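Local coordinates for protein putative nuclease YbcO (PDB 3G27) that binds a zinc ion and probably acts as a nuclease, encoded by a prophage-derived gene of Escherichia coli, at residues 18-23 / 55-60; 26-31 / 50-55. All coordinates share one frame; numbering follows the deposited sequence.

Interaction 1. Residues 18-23 / 55-60; sequences PGVCNG and SACHDE. With ZN (zinc ion), chain B; CA (calcium ion), chain C.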
loop_
_atom_site.group_PDB
_atom_site.type_symbol
_atom_site.label_atom_id
_atom_site.label_comp_id
_atom_site.label_asym_id
_atom_site.label_seq_id
_atom_site.Cartn_x
_atom_site.Cartn_y
_atom_site.Cartn_z
ATOM N N PRO A 18 -3.763 -12.711 -10.589
ATOM C CA PRO A 18 -3.883 -13.620 -11.714
ATOM C C PRO A 18 -5.032 -14.604 -11.572
ATOM O O PRO A 18 -5.280 -15.102 -10.493
ATOM C CB PRO A 18 -2.539 -14.353 -11.710
ATOM C CG PRO A 18 -1.586 -13.363 -11.093
ATOM C CD PRO A 18 -2.383 -12.681 -10.051
ATOM N N GLY A 19 -5.729 -14.864 -12.675
ATOM C CA GLY A 19 -6.827 -15.815 -12.689
ATOM C C GLY A 19 -8.087 -15.140 -12.215
ATOM O O GLY A 19 -9.072 -15.028 -12.961
ATOM N N VAL A 20 -8.027 -14.659 -10.982
ATOM C CA VAL A 20 -9.137 -13.966 -10.348
ATOM C C VAL A 20 -9.608 -12.713 -11.125
ATOM O O VAL A 20 -10.813 -12.496 -11.326
ATOM C CB VAL A 20 -8.775 -13.608 -8.837
ATOM C CG1 VAL A 20 -9.829 -12.729 -8.242
ATOM C CG2 VAL A 20 -8.542 -14.859 -8.005
ATOM N N CYS A 21 -8.663 -11.901 -11.563
ATOM C CA CYS A 21 -8.984 -10.690 -12.293
ATOM C C CYS A 21 -9.855 -11.018 -13.474
ATOM O O CYS A 21 -9.600 -11.995 -14.191
ATOM C CB CYS A 21 -7.713 -9.983 -12.793
ATOM S SG CYS A 21 -7.938 -8.157 -13.180
ATOM N N ASN A 22 -10.870 -10.199 -13.702
ATOM C CA ASN A 22 -11.621 -10.301 -14.931
ATOM C C ASN A 22 -11.093 -9.374 -16.051
ATOM O O ASN A 22 -11.455 -9.518 -17.192
ATOM C CB ASN A 22 -13.143 -10.154 -14.701
ATOM C CG ASN A 22 -13.566 -8.782 -14.205
ATOM O OD1 ASN A 22 -13.028 -7.750 -14.600
ATOM N ND2 ASN A 22 -14.561 -8.771 -13.350
ATOM N N GLY A 23 -10.244 -8.416 -15.709
ATOM C CA GLY A 23 -9.672 -7.502 -16.687
ATOM C C GLY A 23 -10.647 -6.576 -17.398
ATOM O O GLY A 23 -10.312 -6.015 -18.455
ATOM N N SER A 55 -14.572 -6.241 -10.400
ATOM C CA SER A 55 -15.528 -6.841 -9.498
ATOM C C SER A 55 -14.984 -8.089 -8.804
ATOM O O SER A 55 -15.224 -8.312 -7.617
ATOM C CB SER A 55 -16.835 -7.150 -10.237
ATOM O OG SER A 55 -16.640 -7.926 -11.417
ATOM N N ALA A 56 -14.222 -8.872 -9.555
ATOM C CA ALA A 56 -13.631 -10.120 -9.077
ATOM C C ALA A 56 -12.535 -9.887 -8.065
ATOM O O ALA A 56 -12.473 -10.513 -7.018
ATOM C CB ALA A 56 -13.077 -10.891 -10.263
ATOM N N CYS A 57 -11.632 -8.989 -8.400
ATOM C CA CYS A 57 -10.534 -8.671 -7.483
ATOM C C CYS A 57 -11.062 -8.018 -6.217
ATOM O O CYS A 57 -10.589 -8.276 -5.135
ATOM C CB CYS A 57 -9.511 -7.768 -8.180
ATOM S SG CYS A 57 -8.425 -8.651 -9.292
ATOM N N HIS A 58 -12.095 -7.191 -6.349
ATOM C CA HIS A 58 -12.708 -6.578 -5.198
ATOM C C HIS A 58 -13.238 -7.647 -4.237
ATOM O O HIS A 58 -12.955 -7.611 -3.055
ATOM C CB HIS A 58 -13.834 -5.694 -5.694
ATOM C CG HIS A 58 -14.480 -4.874 -4.642
ATOM N ND1 HIS A 58 -15.724 -4.310 -4.817
ATOM C CD2 HIS A 58 -14.051 -4.489 -3.413
ATOM C CE1 HIS A 58 -16.030 -3.609 -3.732
ATOM N NE2 HIS A 58 -15.036 -3.707 -2.869
ATOM N N ASP A 59 -14.007 -8.609 -4.739
ATOM C CA ASP A 59 -14.552 -9.669 -3.882
ATOM C C ASP A 59 -13.448 -10.483 -3.210
ATOM O O ASP A 59 -13.557 -10.835 -2.058
ATOM C CB ASP A 59 -15.468 -10.563 -4.669
ATOM C CG ASP A 59 -16.753 -9.859 -5.110
ATOM O OD1 ASP A 59 -17.079 -8.814 -4.523
ATOM O OD2 ASP A 59 -17.460 -10.363 -6.033
ATOM N N GLU A 60 -12.360 -10.709 -3.917
ATOM C CA GLU A 60 -11.201 -11.463 -3.384
ATOM C C GLU A 60 -10.420 -10.696 -2.349
ATOM O O GLU A 60 -10.059 -11.256 -1.314
ATOM C CB GLU A 60 -10.266 -11.883 -4.499
ATOM C CG GLU A 60 -9.078 -12.803 -4.080
ATOM C CD GLU A 60 -9.469 -14.237 -3.754
ATOM O OE1 GLU A 60 -10.540 -14.717 -4.195
ATOM O OE2 GLU A 60 -8.684 -14.896 -3.044
HETATM ZN ZN ZN B . -8.937 -7.359 -11.229
HETATM CA CA CA C . -10.189 -14.267 -14.943
HETATM O O HOH W 1 -12.113 -13.439 -13.446
HETATM O O HOH W 2 -10.374 -12.971 -16.920
HETATM O O HOH W 3 -7.671 -13.694 -15.396
#

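Interaction 2. Residues 26-31 / 50-55; sequences ETSVLA and ATIACS. With ZN (zinc ion), chain B.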
loop_
_atom_site.group_PDB
_atom_site.type_symbol
_atom_site.label_atom_id
_atom_site.label_comp_id
_atom_site.label_asym_id
_atom_site.label_seq_id
_atom_site.Cartn_x
_atom_site.Cartn_y
_atom_site.Cartn_z
ATOM N N GLU A 26 -15.075 -1.940 -17.145
ATOM C CA GLU A 26 -16.454 -1.587 -16.859
ATOM C C GLU A 26 -16.867 -2.022 -15.451
ATOM O O GLU A 26 -17.786 -1.453 -14.881
ATOM C CB GLU A 26 -17.427 -2.187 -17.896
ATOM C CG GLU A 26 -17.915 -3.634 -17.587
ATOM C CD GLU A 26 -18.637 -4.335 -18.747
ATOM O OE1 GLU A 26 -19.787 -4.814 -18.562
ATOM O OE2 GLU A 26 -18.056 -4.392 -19.846
ATOM N N THR A 27 -16.227 -3.046 -14.892
ATOM C CA THR A 27 -16.643 -3.538 -13.575
ATOM C C THR A 27 -15.872 -2.845 -12.440
ATOM O O THR A 27 -16.101 -3.153 -11.273
ATOM C CB THR A 27 -16.507 -5.062 -13.479
ATOM O OG1 THR A 27 -15.124 -5.420 -13.456
ATOM C CG2 THR A 27 -17.170 -5.716 -14.676
ATOM N N SER A 28 -14.977 -1.904 -12.773
ATOM C CA SER A 28 -14.038 -1.382 -11.782
ATOM C C SER A 28 -14.730 -0.483 -10.821
ATOM O O SER A 28 -15.584 0.297 -11.231
ATOM C CB SER A 28 -12.921 -0.586 -12.435
ATOM O OG SER A 28 -11.963 -1.485 -12.948
ATOM N N VAL A 29 -14.348 -0.576 -9.549
ATOM C CA VAL A 29 -14.807 0.381 -8.542
ATOM C C VAL A 29 -13.638 0.810 -7.649
ATOM O O VAL A 29 -12.569 0.213 -7.689
ATOM C CB VAL A 29 -15.934 -0.231 -7.666
ATOM C CG1 VAL A 29 -17.141 -0.662 -8.539
ATOM C CG2 VAL A 29 -15.400 -1.414 -6.866
ATOM N N LEU A 30 -13.862 1.827 -6.827
ATOM C CA LEU A 30 -12.910 2.191 -5.782
ATOM C C LEU A 30 -13.108 1.248 -4.581
ATOM O O LEU A 30 -14.086 1.357 -3.872
ATOM C CB LEU A 30 -13.097 3.663 -5.372
ATOM C CG LEU A 30 -11.968 4.221 -4.524
ATOM C CD1 LEU A 30 -10.714 4.254 -5.343
ATOM C CD2 LEU A 30 -12.304 5.585 -4.029
ATOM N N ALA A 31 -12.181 0.309 -4.391
ATOM C CA ALA A 31 -12.277 -0.702 -3.368
ATOM C C ALA A 31 -11.391 -0.274 -2.190
ATOM O O ALA A 31 -10.174 -0.219 -2.315
ATOM C CB ALA A 31 -11.807 -2.033 -3.930
ATOM N N ALA A 50 -7.514 3.191 -0.763
ATOM C CA ALA A 50 -8.371 2.392 -1.637
ATOM C C ALA A 50 -7.638 2.141 -2.964
ATOM O O ALA A 50 -6.679 2.852 -3.299
ATOM C CB ALA A 50 -9.707 3.103 -1.885
ATOM N N THR A 51 -8.083 1.108 -3.674
ATOM C CA THR A 51 -7.580 0.767 -5.005
ATOM C C THR A 51 -8.726 0.622 -5.999
ATOM O O THR A 51 -9.833 0.275 -5.625
ATOM C CB THR A 51 -6.763 -0.551 -4.981
ATOM O OG1 THR A 51 -6.187 -0.780 -6.277
ATOM C CG2 THR A 51 -7.630 -1.766 -4.542
ATOM N N ILE A 52 -8.435 0.911 -7.273
ATOM C CA ILE A 52 -9.315 0.589 -8.395
ATOM C C ILE A 52 -9.237 -0.928 -8.486
ATOM O O ILE A 52 -8.141 -1.499 -8.520
ATOM C CB ILE A 52 -8.807 1.185 -9.760
ATOM C CG1 ILE A 52 -8.543 2.711 -9.683
ATOM C CG2 ILE A 52 -9.787 0.930 -10.850
ATOM C CD1 ILE A 52 -7.654 3.244 -10.824
ATOM N N ALA A 53 -10.383 -1.580 -8.510
ATOM C CA ALA A 53 -10.422 -3.022 -8.552
ATOM C C ALA A 53 -11.623 -3.410 -9.384
ATOM O O ALA A 53 -12.675 -2.804 -9.247
ATOM C CB ALA A 53 -10.539 -3.583 -7.118
ATOM N N CYS A 54 -11.446 -4.400 -10.259
ATOM C CA CYS A 54 -12.549 -5.047 -10.974
ATOM C C CYS A 54 -13.371 -5.838 -9.989
ATOM O O CYS A 54 -12.924 -6.083 -8.881
ATOM C CB CYS A 54 -12.041 -6.004 -12.042
ATOM S SG CYS A 54 -11.261 -7.547 -11.402
ATOM N N SER A 55 -14.572 -6.241 -10.400
ATOM C CA SER A 55 -15.528 -6.841 -9.498
ATOM C C SER A 55 -14.984 -8.089 -8.804
ATOM O O SER A 55 -15.224 -8.312 -7.617
ATOM C CB SER A 55 -16.835 -7.150 -10.237
ATOM O OG SER A 55 -16.640 -7.926 -11.417
HETATM ZN ZN ZN B . -8.937 -7.359 -11.229
#

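Interaction 1. Residues 18-23 / 55-60
Cys21 and Cys57 meet through a shared zinc ion. Cys21 SG lies 2.3 Å from the metal and Cys57 SG 2.4 Å, and the S-Zn-S angle of about 114° is close to tetrahedral. The two sulfurs get there differently: Cys21 carries SG anti to its backbone N (chi1 -159°), whereas Cys57 holds SG beside its own N. Cys13 and Cys54 complete the four-sulfur shell. Cysteine suits both places, since a soft, probably thiolate, sulfur binds zinc strongly.

The apolar part rests on Val20. Val20 CG1 lies against the first turn of the helix, 3.7 Å from Ala56 O and 3.9 Å from Glu60 CB, the Val20 and Glu60 side chains crossing at about a right angle. Ala56 CB sits 3.0 Å from Val20 O, a close approach that the small alanine side chain suits. The Glu60 carboxylate turns elsewhere, to Thr65, Arg63 and the backbone N atoms of Phe67 and Val68.

At the polar edge Asn22 ND2 is 3.0 Å from Ser55 OG, while Asn22 OD1 accepts a hydrogen bond from Asn24 N. Calcium, held within 18-23 without bridging to 55-60, takes the carbonyl O atoms of Gly19 and Cys21 and three waters, one donating to Val20 O; Gly19 suits this turn through its positive phi (84°). A loop clipped by metal to a helix start is typical of four-cysteine zinc sites with a CxxC pair.

Interaction 2. Residues 26-31 / 50-55
Thr27 reaches from the end of a 3-10 turn to the residues that start helix 55-61. Thr27 CB lies 3.5 Å from Ser55 OG. One branch, Thr27 CG2, passes Ser55 OG at 4.0 Å; the other, OG1, sits between the backbone N and the carbonyl carbon (chi1 70°) and accepts a hydrogen bond of 3.2 Å from Ser55 N, straight at 167°. That OG1 also touches Cys54 CB and is hydrogen-bonded to Asn24 O, so a threonine here links two parts of the backbone through one hydroxyl while its methyl packs beside it. Cys54, at the helix N-cap, carries SG to the zinc ion, and the same sulfur caps the backbone N of Cys57.

Beyond this point strands 29-31 and 50-53 pair antiparallel, at 142° between their directions. Val29 and Ala53 exchange two backbone hydrogen bonds, as do Ala31 and Thr51; Val29 N to Ala53 O is 2.8 Å. Between them Leu30 and Ile52 form the non-hydrogen-bonded pair, and Ile52 CG2 lies 3.8 Å from Ser28 CB. Leu30 CG instead meets Ala50 CB at 3.7 Å. Ile52 faces Ile87 and Trp88 of helix 70-90, where a branched apolar side chain is apt.

On the other face Ala31 CB and Ala53 CB meet at 3.8 Å, small enough for helix 55-61 to lie close, with His58 and Ile61 against Ala31. Two antiparallel strands leading into a helix, with the predicted proton acceptor His32 at the end of strand 29-32, are consistent with the beta-beta-alpha fold of His-Me finger nucleases.

Overall arrangement
Interaction 2 is buried near the middle of the chain, whereas interaction 1 is only partly buried and lies farther out. Backbone hydrogen bonds and apolar side chains build the inner contact; a zinc ion and one valine carry most of the outer one, as befits a loop without regular structure. The two share Ser55, where strand 50-53 passes into helix 55-61, and both supply sulfur to the same zinc ion. Asn22 OD1 also packs on Cys54 CB, and His58, from the helix of interaction 1, lies on Val29 and Ala31. Along the chain, the strand pair is nested within the loop closed by interaction 1.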